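Local coordinates for hypothetical protein Rv0793 (Mycobacterium tuberculosis, PDB 1Y0H), which is a putative homodimeric monooxygenase that might take part in antibiotic biosynthesis or scavenge reactive oxygen species, at residues G38-D43 / F56-S61. Sequence-based numbering, arbitrary orientation.
Sequences GCRSYD and FERYRS. With ACT (acetate ion), chain C.
On the face of the sheet that carries C39, Y42, E57 and Y59, the Y42 ring and the E57 side chain run side by side in the same direction. E57 CG lies 3.5 Å from Y42 CD2, and the carboxylate is turned 57° from the ring plane. Y59 points the same way, and its hydroxyl donates to E57 OE1 (2.8 Å), which it meets from above the carboxylate plane; this should help fix the rotation of the acid. Y42 OH donates to acetate O (2.8 Å), and E57 OE2 comes close to OXT of the same acetate, probably from the crystallisation liquor, which is also hydrogen-bonded to H68. C39 SG, anti to its backbone N, sits obliquely to the Y59 ring in a sulfur-aromatic contact.

The opposite face belongs to S41, D43, F56 and R58. Extended from CG to NE, R58 donates through NH2 to S41 OG (3.1 Å), which lies in the guanidinium plane, while F56 CE1 covers the centre of one guanidinium face. S41 OG, D43 OD2 and F56 O share one water; D43 OD1 accepts from A100 N of the second subunit. R40 crosses R58 obliquely, the two guanidinium planes only 21° apart; their like charges are probably tolerated because R58 NE forms a salt bridge with E99 of its own chain and NH1 one with D43 of the second subunit, and R40 bonds to A100 O of its own chain. R60 lays its guanidinium over R40 CA.

Between the faces, paired D43 and F56 exchange two backbone bonds. R58 O is gripped by two donors, S41 N on a lone pair and R40 N from above the carbonyl plane (2.8 Å). R40 and S41 thus both face R58, a classic beta bulge in the antiparallel hairpin 39-47/53-59 of the ferredoxin-like fold, with a polar cluster holding the acetate on the helix-covered face and dimer contacts on the other.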
# COMPACT_ATOMS: atom_id res chain seq x y z
N GLY A 38 3.22 9.77 16.17
CA GLY A 38 2.25 8.77 15.79
C GLY A 38 2.45 8.11 14.45
O GLY A 38 1.63 7.29 14.05
N CYS A 39 3.53 8.45 13.75
CA CYS A 39 3.82 7.84 12.46
C CYS A 39 4.72 6.62 12.64
O CYS A 39 5.87 6.75 13.09
CB CYS A 39 4.50 8.85 11.53
SG CYS A 39 4.86 8.14 9.87
N ARG A 40 4.19 5.44 12.30
CA ARG A 40 4.97 4.21 12.33
C ARG A 40 5.89 4.11 11.10
O ARG A 40 7.06 3.75 11.23
CB ARG A 40 4.08 2.98 12.43
CG ARG A 40 4.82 1.71 12.12
CD ARG A 40 3.96 0.50 12.29
NE ARG A 40 4.59 -0.67 11.71
CZ ARG A 40 4.13 -1.91 11.84
NH1 ARG A 40 3.02 -2.14 12.55
NH2 ARG A 40 4.77 -2.93 11.28
N SER A 41 5.36 4.39 9.92
CA SER A 41 6.18 4.44 8.71
C SER A 41 5.59 5.35 7.65
O SER A 41 4.40 5.67 7.68
CB SER A 41 6.40 3.02 8.15
OG SER A 41 5.18 2.43 7.76
N TYR A 42 6.43 5.79 6.72
CA TYR A 42 6.02 6.67 5.64
C TYR A 42 7.05 6.47 4.54
O TYR A 42 8.17 6.98 4.64
CB TYR A 42 6.03 8.11 6.16
CG TYR A 42 5.40 9.17 5.29
CD1 TYR A 42 6.20 9.99 4.48
CD2 TYR A 42 4.02 9.39 5.31
CE1 TYR A 42 5.63 11.01 3.71
CE2 TYR A 42 3.45 10.42 4.53
CZ TYR A 42 4.27 11.21 3.74
OH TYR A 42 3.72 12.21 2.98
N ASP A 43 6.68 5.70 3.52
CA ASP A 43 7.63 5.25 2.50
C ASP A 43 7.15 5.60 1.09
O ASP A 43 5.98 5.44 0.77
CB ASP A 43 7.86 3.73 2.63
CG ASP A 43 8.48 3.35 3.96
OD1 ASP A 43 9.44 4.03 4.37
OD2 ASP A 43 8.01 2.38 4.58
N PHE A 56 3.12 4.73 0.93
CA PHE A 56 2.49 3.86 1.90
C PHE A 56 2.80 4.41 3.28
O PHE A 56 3.96 4.59 3.64
CB PHE A 56 2.95 2.41 1.77
CG PHE A 56 2.08 1.45 2.52
CD1 PHE A 56 2.49 0.93 3.74
CD2 PHE A 56 0.84 1.09 2.03
CE1 PHE A 56 1.66 0.05 4.46
CE2 PHE A 56 0.01 0.21 2.73
CZ PHE A 56 0.43 -0.30 3.95
N GLU A 57 1.75 4.67 4.06
CA GLU A 57 1.86 5.33 5.35
C GLU A 57 1.19 4.48 6.42
O GLU A 57 0.14 3.90 6.18
CB GLU A 57 1.14 6.68 5.31
CG GLU A 57 1.36 7.46 4.04
CD GLU A 57 0.47 8.68 3.89
OE1 GLU A 57 -0.05 9.21 4.92
OE2 GLU A 57 0.32 9.12 2.73
N ARG A 58 1.82 4.41 7.59
CA ARG A 58 1.26 3.69 8.72
C ARG A 58 1.29 4.59 9.95
O ARG A 58 2.34 5.15 10.26
CB ARG A 58 2.08 2.44 9.02
CG ARG A 58 1.98 1.30 8.02
CD ARG A 58 2.89 0.18 8.55
NE ARG A 58 2.92 -1.02 7.72
CZ ARG A 58 3.88 -1.30 6.84
NH1 ARG A 58 3.82 -2.42 6.14
NH2 ARG A 58 4.88 -0.45 6.65
N TYR A 59 0.16 4.66 10.65
CA TYR A 59 -0.01 5.50 11.83
C TYR A 59 -0.42 4.64 13.01
O TYR A 59 -1.10 3.64 12.84
CB TYR A 59 -1.02 6.63 11.56
CG TYR A 59 -0.52 7.52 10.46
CD1 TYR A 59 0.39 8.54 10.72
CD2 TYR A 59 -0.92 7.31 9.14
CE1 TYR A 59 0.90 9.34 9.68
CE2 TYR A 59 -0.41 8.11 8.09
CZ TYR A 59 0.50 9.11 8.39
OH TYR A 59 1.00 9.90 7.37
N ARG A 60 0.00 5.06 14.19
CA ARG A 60 -0.25 4.29 15.40
C ARG A 60 -1.73 4.30 15.79
O ARG A 60 -2.18 3.43 16.53
CB ARG A 60 0.64 4.79 16.54
CG ARG A 60 2.12 4.78 16.15
CD ARG A 60 3.10 4.73 17.32
NE ARG A 60 4.32 4.03 16.90
CZ ARG A 60 5.34 4.59 16.26
NH1 ARG A 60 5.35 5.89 15.97
NH2 ARG A 60 6.38 3.85 15.91
N SER A 61 -2.47 5.28 15.28
CA SER A 61 -3.91 5.41 15.58
C SER A 61 -4.55 6.29 14.52
O SER A 61 -3.86 7.00 13.80
CB SER A 61 -4.11 6.07 16.96
OG SER A 61 -3.73 7.44 16.95
C ACT C . 0.42 12.41 2.51
O ACT C . 1.04 12.44 3.59
OXT ACT C . -0.64 11.72 2.47
CH3 ACT C . 0.93 13.14 1.31
O HOH W 1 5.15 2.50 5.18